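Response regulator receiver protein (Desulfuromonas acetoxidans, PDB 2ZAY) carries the CheY-like receiver domain of a longer response regulator and probably takes part in two-component signalling. Local coordinates at residues G67-N72 with Q99-F105; L13-Q17 with T58-P63; H52-I56 with V125-Y130. All coordinates share one frame; numbering follows the deposited sequence.

Overall arrangement
From the N terminus, the first segment reached is 13-17, at the end of strand 9-14. Interaction 2 closes its loop at 58-63, joining neighbouring strands 9-14 and 55-59 of the parallel sheet. Interaction 3 opens before that loop closes, at 52-56, and closes only at the C-terminal helix. It therefore crosses interaction 2. Both use strand 55-59, on opposite sides of the centre of the chain. Interaction 1 opens after interaction 2 has closed and lies nested within the loop of interaction 3. It ties helix 67-75 to helix 94-103. Interactions 1 and 2 touch directly, with a probable hydrogen bond from Gly67 N to Ala60 O.

Interaction 1 (G67-N72 with Q99-F105); sequences GMDLFN and QLLDMGF
Met68 and Phe71 of helix 67-75 pack against Leu100, Met103 and Phe105. The pair of helices, 67-75 and 94-103, belongs to the alpha/beta receiver fold. The axes of the short helical segments 67-72 and 99-103 are parallel to within 1° and come to 11.7 Å at their closest. The Phe105 ring packs against Phe71 and also touches Val85 and Ala87 of strand 85-89. Met68 can be followed outward. Its CB lies 3.8 Å from Met103 CE. Its CG touches both Met103 SD and Leu100 CD2, and the 3.4 Å from CG to Leu100 CD2 is tight for two carbons. Its SD lies 3.5 Å from Met103 SD and also meets the amide end of Gln99. The Met68 chain crosses Leu100 and Met103 at about a right angle. Phe71 has CG anti to its backbone N (chi1 -176°), which carries the ring toward the end of helix 94-103. There Gly104 ends the helix in a Schellman motif, and Phe71 CZ is 3.7 Å from Gly104 C. The Phe71 and Phe105 rings meet obliquely, with planes at 31°. Phe71 CD1 sits over the centre of the Phe105 ring, while Gly67 O approaches its edge, 3.5 Å from Phe105 CZ.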
loop_
_atom_site.group_PDB
_atom_site.type_symbol
_atom_site.label_atom_id
_atom_site.label_comp_id
_atom_site.label_asym_id
_atom_site.label_seq_id
_atom_site.Cartn_x
_atom_site.Cartn_y
_atom_site.Cartn_z
ATOM N N GLY A 67 1.885 -9.621 0.422
ATOM C CA GLY A 67 1.591 -8.358 1.076
ATOM C C GLY A 67 1.517 -8.579 2.577
ATOM O O GLY A 67 1.881 -7.701 3.358
ATOM N N MET A 68 1.035 -9.751 2.989
ATOM C CA MET A 68 0.953 -10.069 4.417
ATOM C C MET A 68 2.357 -10.241 4.996
ATOM O O MET A 68 2.603 -9.895 6.152
ATOM C CB MET A 68 0.138 -11.346 4.657
ATOM C CG MET A 68 -1.364 -11.176 4.481
ATOM S SD MET A 68 -2.315 -12.664 4.939
ATOM C CE MET A 68 -1.889 -13.737 3.569
ATOM N N ASP A 69 3.275 -10.777 4.192
ATOM C CA ASP A 69 4.657 -10.967 4.630
ATOM C C ASP A 69 5.297 -9.600 4.811
ATOM O O ASP A 69 6.025 -9.363 5.774
ATOM C CB ASP A 69 5.463 -11.760 3.595
ATOM C CG ASP A 69 5.040 -13.212 3.511
ATOM O OD1 ASP A 69 4.798 -13.815 4.581
ATOM O OD2 ASP A 69 4.965 -13.751 2.382
ATOM N N LEU A 70 5.018 -8.702 3.869
ATOM C CA LEU A 70 5.549 -7.344 3.926
ATOM C C LEU A 70 4.989 -6.653 5.165
ATOM O O LEU A 70 5.724 -6.005 5.908
ATOM C CB LEU A 70 5.150 -6.554 2.672
ATOM C CG LEU A 70 5.575 -5.077 2.628
ATOM C CD1 LEU A 70 7.076 -4.977 2.830
ATOM C CD2 LEU A 70 5.175 -4.452 1.290
ATOM N N PHE A 71 3.682 -6.791 5.379
ATOM C CA PHE A 71 3.046 -6.182 6.540
ATOM C C PHE A 71 3.764 -6.626 7.820
ATOM O O PHE A 71 4.103 -5.802 8.673
ATOM C CB PHE A 71 1.581 -6.604 6.620
ATOM C CG PHE A 71 0.822 -5.953 7.746
ATOM C CD1 PHE A 71 0.224 -4.711 7.569
ATOM C CD2 PHE A 71 0.711 -6.581 8.982
ATOM C CE1 PHE A 71 -0.483 -4.099 8.610
ATOM C CE2 PHE A 71 0.014 -5.987 10.029
ATOM C CZ PHE A 71 -0.590 -4.739 9.845
ATOM N N ASN A 72 3.992 -7.931 7.950
ATOM C CA ASN A 72 4.660 -8.459 9.141
ATOM C C ASN A 72 6.097 -7.960 9.271
ATOM O O ASN A 72 6.550 -7.658 10.378
ATOM C CB ASN A 72 4.662 -9.995 9.138
ATOM C CG ASN A 72 3.269 -10.587 9.301
ATOM O OD1 ASN A 72 2.404 -10.000 9.953
ATOM N ND2 ASN A 72 3.055 -11.767 8.726
ATOM N N GLN A 99 -9.749 -11.245 6.322
ATOM C CA GLN A 99 -8.463 -11.662 6.884
ATOM C C GLN A 99 -7.447 -10.517 6.952
ATOM O O GLN A 99 -6.776 -10.327 7.973
ATOM C CB GLN A 99 -7.858 -12.816 6.072
ATOM C CG GLN A 99 -6.373 -13.063 6.373
ATOM C CD GLN A 99 -5.781 -14.218 5.572
ATOM O OE1 GLN A 99 -6.062 -14.374 4.380
ATOM N NE2 GLN A 99 -4.947 -15.024 6.222
ATOM N N LEU A 100 -7.328 -9.752 5.870
ATOM C CA LEU A 100 -6.374 -8.646 5.849
ATOM C C LEU A 100 -6.765 -7.553 6.841
ATOM O O LEU A 100 -5.925 -7.053 7.593
ATOM C CB LEU A 100 -6.262 -8.071 4.441
ATOM C CG LEU A 100 -5.653 -9.030 3.410
ATOM C CD1 LEU A 100 -5.494 -8.301 2.077
ATOM C CD2 LEU A 100 -4.311 -9.540 3.899
ATOM N N LEU A 101 -8.037 -7.186 6.855
ATOM C CA LEU A 101 -8.490 -6.172 7.804
ATOM C C LEU A 101 -8.288 -6.664 9.247
ATOM O O LEU A 101 -7.868 -5.900 10.117
ATOM C CB LEU A 101 -9.970 -5.833 7.572
ATOM C CG LEU A 101 -10.320 -5.074 6.287
ATOM C CD1 LEU A 101 -11.810 -4.780 6.256
ATOM C CD2 LEU A 101 -9.530 -3.768 6.229
ATOM N N ASP A 102 -8.584 -7.939 9.497
ATOM C CA ASP A 102 -8.436 -8.491 10.851
ATOM C C ASP A 102 -6.989 -8.451 11.332
ATOM O O ASP A 102 -6.732 -8.272 12.524
ATOM C CB ASP A 102 -8.981 -9.925 10.917
ATOM C CG ASP A 102 -10.505 -9.981 10.799
ATOM O OD1 ASP A 102 -11.177 -8.966 11.084
ATOM O OD2 ASP A 102 -11.045 -11.045 10.436
ATOM N N MET A 103 -6.061 -8.605 10.387
ATOM C CA MET A 103 -4.609 -8.576 10.612
ATOM C C MET A 103 -4.089 -7.204 11.011
ATOM O O MET A 103 -3.055 -7.094 11.682
ATOM C CB MET A 103 -3.870 -8.926 9.326
ATOM C CG MET A 103 -3.403 -10.326 9.183
ATOM S SD MET A 103 -2.554 -10.423 7.610
ATOM C CE MET A 103 -0.911 -9.909 8.062
ATOM N N GLY A 104 -4.765 -6.157 10.548
ATOM C CA GLY A 104 -4.318 -4.817 10.873
ATOM C C GLY A 104 -4.153 -3.900 9.673
ATOM O O GLY A 104 -3.783 -2.731 9.832
ATOM N N PHE A 105 -4.389 -4.413 8.469
ATOM C CA PHE A 105 -4.299 -3.554 7.290
ATOM C C PHE A 105 -5.312 -2.441 7.540
ATOM O O PHE A 105 -6.444 -2.708 7.953
ATOM C CB PHE A 105 -4.653 -4.334 6.019
ATOM C CG PHE A 105 -3.480 -5.077 5.418
ATOM C CD1 PHE A 105 -2.649 -4.459 4.492
ATOM C CD2 PHE A 105 -3.187 -6.386 5.812
ATOM C CE1 PHE A 105 -1.532 -5.129 3.960
ATOM C CE2 PHE A 105 -2.072 -7.065 5.287
ATOM C CZ PHE A 105 -1.248 -6.435 4.364
#

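Interaction 2 (L13-Q17 with T58-P63); sequences LVDTQ and TEANMP
The carboxylates of Asp15 and Glu59 lie stacked face on face, their planes 11° apart. Asp15 OD1 comes within 3.5 Å of Glu59 OE2, although the two side chains cross at about a right angle. This is a close approach of like charges, which Lys111 and the Thr16 donors probably ease. Each group is also gripped by neighbouring donors. Glu59 OE2 accepts two hydrogen bonds from Thr16. The backbone Thr16 N reaches it nearly along the C-O axis at 2.8 Å, in an almost straight bond of 171°. The hydroxyl Thr16 OG1 uses the syn lone pair, also at 2.8 Å from OE2. This double grip fixes the rotation of the carboxylate. Thr16 can make both bonds because OG1 stands between its own N and carbonyl carbon (chi1 55°). On Asp15, OD2 is met by Gln17 N at 2.9 Å, on its anti side and tilted out of the carboxylate plane, which forms an Asx turn. OD1 of Asp15 makes a salt bridge with Lys111.

The backbones join in parallel register, with Val14 opposite Thr58. Glu59 N donates to Val14 O over 2.9 Å, and Thr58 CA makes a CA-H...O contact with the same oxygen. Beyond the strand ends, the methyl Thr16 CG2 packs 3.8 Å from Met62 CG and also touches Pro63. Val14 CG1 touches Met62 SD at 4.0 Å.

These segments lie at the C-terminal ends of the parallel strands, where receiver domains of the CheY type hold their phosphorylation site. Glu59, at the end of strand 55-59, stands where such domains usually carry the phosphoacceptor aspartate. Asp15 and Lys111 fit the usual acidic and lysine positions of that pocket.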
loop_
_atom_site.group_PDB
_atom_site.type_symbol
_atom_site.label_atom_id
_atom_site.label_comp_id
_atom_site.label_asym_id
_atom_site.label_seq_id
_atom_site.Cartn_x
_atom_site.Cartn_y
_atom_site.Cartn_z
ATOM N N LEU A 13 4.176 2.584 -2.945
ATOM C CA LEU A 13 3.293 1.628 -3.610
ATOM C C LEU A 13 4.112 0.397 -4.015
ATOM O O LEU A 13 5.118 0.527 -4.706
ATOM C CB LEU A 13 2.676 2.277 -4.849
ATOM C CG LEU A 13 1.837 1.414 -5.787
ATOM C CD1 LEU A 13 0.638 0.859 -5.038
ATOM C CD2 LEU A 13 1.383 2.261 -6.978
ATOM N N VAL A 14 3.679 -0.787 -3.584
ATOM C CA VAL A 14 4.377 -2.039 -3.896
ATOM C C VAL A 14 3.444 -2.937 -4.719
ATOM O O VAL A 14 2.377 -3.329 -4.245
ATOM C CB VAL A 14 4.763 -2.809 -2.602
ATOM C CG1 VAL A 14 5.750 -3.920 -2.938
ATOM C CG2 VAL A 14 5.348 -1.862 -1.570
ATOM N N ASP A 15 3.839 -3.264 -5.945
ATOM C CA ASP A 15 3.002 -4.106 -6.806
ATOM C C ASP A 15 3.898 -4.816 -7.817
ATOM O O ASP A 15 4.888 -4.242 -8.275
ATOM C CB ASP A 15 1.973 -3.244 -7.545
ATOM C CG ASP A 15 0.835 -4.068 -8.139
ATOM O OD1 ASP A 15 -0.160 -4.310 -7.429
ATOM O OD2 ASP A 15 0.943 -4.485 -9.310
ATOM N N THR A 16 3.556 -6.055 -8.167
ATOM C CA THR A 16 4.363 -6.819 -9.112
ATOM C C THR A 16 4.116 -6.436 -10.574
ATOM O O THR A 16 4.826 -6.893 -11.471
ATOM C CB THR A 16 4.157 -8.345 -8.931
ATOM O OG1 THR A 16 2.763 -8.662 -9.025
ATOM C CG2 THR A 16 4.687 -8.797 -7.572
ATOM N N GLN A 17 3.108 -5.606 -10.815
ATOM C CA GLN A 17 2.817 -5.144 -12.168
ATOM C C GLN A 17 2.486 -3.656 -12.130
ATOM O O GLN A 17 1.367 -3.232 -12.434
ATOM C CB GLN A 17 1.669 -5.953 -12.793
ATOM C CG GLN A 17 0.349 -5.876 -12.060
ATOM C CD GLN A 17 -0.582 -7.020 -12.429
ATOM O OE1 GLN A 17 -0.230 -8.194 -12.285
ATOM N NE2 GLN A 17 -1.781 -6.684 -12.901
ATOM N N THR A 58 0.158 -1.915 -0.715
ATOM C CA THR A 58 0.802 -3.094 -1.272
ATOM C C THR A 58 -0.164 -4.095 -1.869
ATOM O O THR A 58 -1.294 -4.243 -1.404
ATOM C CB THR A 58 1.639 -3.841 -0.208
ATOM O OG1 THR A 58 2.267 -4.972 -0.817
ATOM C CG2 THR A 58 0.751 -4.332 0.944
ATOM N N GLU A 59 0.287 -4.771 -2.921
ATOM C CA GLU A 59 -0.508 -5.808 -3.552
ATOM C C GLU A 59 -0.586 -6.891 -2.474
ATOM O O GLU A 59 0.396 -7.137 -1.778
ATOM C CB GLU A 59 0.228 -6.345 -4.782
ATOM C CG GLU A 59 -0.543 -7.375 -5.583
ATOM C CD GLU A 59 0.202 -7.795 -6.842
ATOM O OE1 GLU A 59 -0.400 -8.480 -7.698
ATOM O OE2 GLU A 59 1.394 -7.443 -6.967
ATOM N N ALA A 60 -1.743 -7.529 -2.331
ATOM C CA ALA A 60 -1.905 -8.563 -1.316
ATOM C C ALA A 60 -1.222 -9.870 -1.689
ATOM O O ALA A 60 -0.457 -10.430 -0.907
ATOM C CB ALA A 60 -3.381 -8.810 -1.062
ATOM N N ASN A 61 -1.493 -10.353 -2.892
ATOM C CA ASN A 61 -0.912 -11.610 -3.337
ATOM C C ASN A 61 0.242 -11.428 -4.315
ATOM O O ASN A 61 0.025 -11.199 -5.502
ATOM C CB ASN A 61 -2.012 -12.468 -3.963
ATOM C CG ASN A 61 -3.209 -12.627 -3.042
ATOM O OD1 ASN A 61 -3.130 -13.303 -2.016
ATOM N ND2 ASN A 61 -4.319 -11.986 -3.393
ATOM N N MET A 62 1.465 -11.515 -3.798
ATOM C CA MET A 62 2.676 -11.395 -4.609
ATOM C C MET A 62 3.463 -12.701 -4.458
ATOM O O MET A 62 3.527 -13.275 -3.367
ATOM C CB MET A 62 3.551 -10.221 -4.136
ATOM C CG MET A 62 2.913 -8.846 -4.264
ATOM S SD MET A 62 4.044 -7.462 -3.894
ATOM C CE MET A 62 4.160 -7.590 -2.076
ATOM N N PRO A 63 4.066 -13.191 -5.553
ATOM C CA PRO A 63 4.834 -14.437 -5.474
ATOM C C PRO A 63 6.054 -14.291 -4.576
ATOM O O PRO A 63 6.616 -13.206 -4.462
ATOM C CB PRO A 63 5.201 -14.707 -6.933
ATOM C CG PRO A 63 5.307 -13.332 -7.511
ATOM C CD PRO A 63 4.097 -12.639 -6.919
#

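Interaction 3 (H52-I56 with V125-Y130); sequences HPHLI and VLKLLY
Tyr130 OH donates a hydrogen bond to His54 O across 2.7 Å. It approaches in the carbonyl plane, on a lone pair, at a C=O...donor angle of 112°. The rings of the same two residues form an offset edge-to-face pair. His54 turns its edge toward the face of Tyr130, with centroids 5.4 Å apart and planes at 74°. The closest ring atoms of the pair are His54 CD2 and Tyr130 CE2, at 3.8 Å. Tyr130 thus meets both the backbone and the imidazole of one residue.

Next to this polar contact is an apolar one. Leu55 CD1 packs 3.5 Å from Val125 CG1, with the two side chains crossing at about a right angle. With chi1 at -177°, Leu55 CG lies opposite its own N, and CD1 is the branch that meets Val125. Leu126 CD2 lies between the two contacts, 4.1 Å from Leu55 CB and 4.3 Å from His54 CB.

A second shell sets these groups in place. Tyr130 N bonds to Leu126 O, which ties the tyrosine back to the helix. His54 ND1 is hydrogen-bonded to Arg10 N. The ring of Trp9 makes edge-to-face contacts with both His54 and Tyr130.

The contact thus lays the C-terminal end of helix 115-129 against the start of strand 55-59, with neighbouring strand 9-14 adding Trp9 and Ile11.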
loop_
_atom_site.group_PDB
_atom_site.type_symbol
_atom_site.label_atom_id
_atom_site.label_comp_id
_atom_site.label_asym_id
_atom_site.label_seq_id
_atom_site.Cartn_x
_atom_site.Cartn_y
_atom_site.Cartn_z
ATOM N N HIS A 52 10.704 6.466 4.920
ATOM C CA HIS A 52 9.633 6.797 5.856
ATOM C C HIS A 52 8.332 7.268 5.197
ATOM O O HIS A 52 7.861 8.383 5.461
ATOM C CB HIS A 52 10.128 7.892 6.807
ATOM C CG HIS A 52 11.465 7.601 7.412
ATOM N ND1 HIS A 52 11.628 6.753 8.486
ATOM C CD2 HIS A 52 12.707 8.004 7.058
ATOM C CE1 HIS A 52 12.915 6.643 8.766
ATOM N NE2 HIS A 52 13.591 7.392 7.914
ATOM N N PRO A 53 7.726 6.437 4.334
ATOM C CA PRO A 53 6.475 6.874 3.703
ATOM C C PRO A 53 5.409 7.116 4.775
ATOM O O PRO A 53 5.451 6.491 5.836
ATOM C CB PRO A 53 6.116 5.697 2.800
ATOM C CG PRO A 53 6.690 4.510 3.555
ATOM C CD PRO A 53 8.045 5.045 3.968
ATOM N N HIS A 54 4.467 8.018 4.505
ATOM C CA HIS A 54 3.398 8.292 5.467
ATOM C C HIS A 54 2.370 7.168 5.422
ATOM O O HIS A 54 1.650 6.920 6.390
ATOM C CB HIS A 54 2.690 9.612 5.151
ATOM C CG HIS A 54 3.539 10.825 5.362
ATOM N ND1 HIS A 54 4.289 11.392 4.354
ATOM C CD2 HIS A 54 3.761 11.578 6.466
ATOM C CE1 HIS A 54 4.935 12.444 4.827
ATOM N NE2 HIS A 54 4.633 12.579 6.107
ATOM N N LEU A 55 2.296 6.500 4.278
ATOM C CA LEU A 55 1.350 5.408 4.103
ATOM C C LEU A 55 1.886 4.454 3.045
ATOM O O LEU A 55 2.571 4.872 2.114
ATOM C CB LEU A 55 -0.021 5.962 3.699
ATOM C CG LEU A 55 -1.138 4.927 3.558
ATOM C CD1 LEU A 55 -2.480 5.561 3.893
ATOM C CD2 LEU A 55 -1.130 4.378 2.151
ATOM N N ILE A 56 1.566 3.173 3.190
ATOM C CA ILE A 56 2.046 2.162 2.259
ATOM C C ILE A 56 0.881 1.432 1.625
ATOM O O ILE A 56 -0.101 1.103 2.294
ATOM C CB ILE A 56 2.964 1.148 2.993
ATOM C CG1 ILE A 56 4.200 1.882 3.529
ATOM C CG2 ILE A 56 3.358 0.005 2.056
ATOM C CD1 ILE A 56 5.049 1.059 4.470
ATOM N N VAL A 125 -7.600 7.952 5.290
ATOM C CA VAL A 125 -6.690 7.356 6.255
ATOM C C VAL A 125 -5.706 8.389 6.786
ATOM O O VAL A 125 -5.416 8.423 7.981
ATOM C CB VAL A 125 -5.900 6.189 5.620
ATOM C CG1 VAL A 125 -4.770 5.754 6.545
ATOM C CG2 VAL A 125 -6.833 5.024 5.368
ATOM N N LEU A 126 -5.191 9.226 5.893
ATOM C CA LEU A 126 -4.243 10.251 6.298
ATOM C C LEU A 126 -4.924 11.252 7.233
ATOM O O LEU A 126 -4.336 11.679 8.218
ATOM C CB LEU A 126 -3.680 10.977 5.071
ATOM C CG LEU A 126 -2.828 10.152 4.095
ATOM C CD1 LEU A 126 -2.334 11.055 2.952
ATOM C CD2 LEU A 126 -1.638 9.536 4.833
ATOM N N LYS A 127 -6.168 11.618 6.932
ATOM C CA LYS A 127 -6.879 12.570 7.778
ATOM C C LYS A 127 -7.101 11.995 9.168
ATOM O O LYS A 127 -6.984 12.703 10.164
ATOM C CB LYS A 127 -8.234 12.946 7.169
ATOM C CG LYS A 127 -8.161 13.588 5.799
ATOM C CD LYS A 127 -9.481 14.263 5.438
ATOM C CE LYS A 127 -9.866 14.014 3.983
ATOM N NZ LYS A 127 -10.432 12.646 3.764
ATOM N N LEU A 128 -7.424 10.708 9.227
ATOM C CA LEU A 128 -7.670 10.022 10.490
ATOM C C LEU A 128 -6.433 9.833 11.363
ATOM O O LEU A 128 -6.492 10.019 12.581
ATOM C CB LEU A 128 -8.276 8.640 10.234
ATOM C CG LEU A 128 -9.695 8.546 9.670
ATOM C CD1 LEU A 128 -10.014 7.095 9.339
ATOM C CD2 LEU A 128 -10.695 9.101 10.683
ATOM N N LEU A 129 -5.321 9.451 10.744
ATOM C CA LEU A 129 -4.091 9.186 11.485
ATOM C C LEU A 129 -3.137 10.355 11.706
ATOM O O LEU A 129 -2.381 10.355 12.674
ATOM C CB LEU A 129 -3.327 8.026 10.832
ATOM C CG LEU A 129 -3.906 6.614 10.993
ATOM C CD1 LEU A 129 -4.058 6.280 12.468
ATOM C CD2 LEU A 129 -5.257 6.523 10.306
ATOM N N TYR A 130 -3.154 11.340 10.818
ATOM C CA TYR A 130 -2.264 12.482 10.969
ATOM C C TYR A 130 -3.002 13.773 11.310
ATOM O O TYR A 130 -2.565 14.450 12.265
ATOM C CB TYR A 130 -1.428 12.684 9.701
ATOM C CG TYR A 130 -0.467 11.549 9.404
ATOM C CD1 TYR A 130 -0.862 10.453 8.637
ATOM C CD2 TYR A 130 0.847 11.586 9.869
ATOM C CE1 TYR A 130 0.031 9.422 8.334
ATOM C CE2 TYR A 130 1.748 10.566 9.572
ATOM C CZ TYR A 130 1.331 9.486 8.800
ATOM O OH TYR A 130 2.224 8.492 8.472
#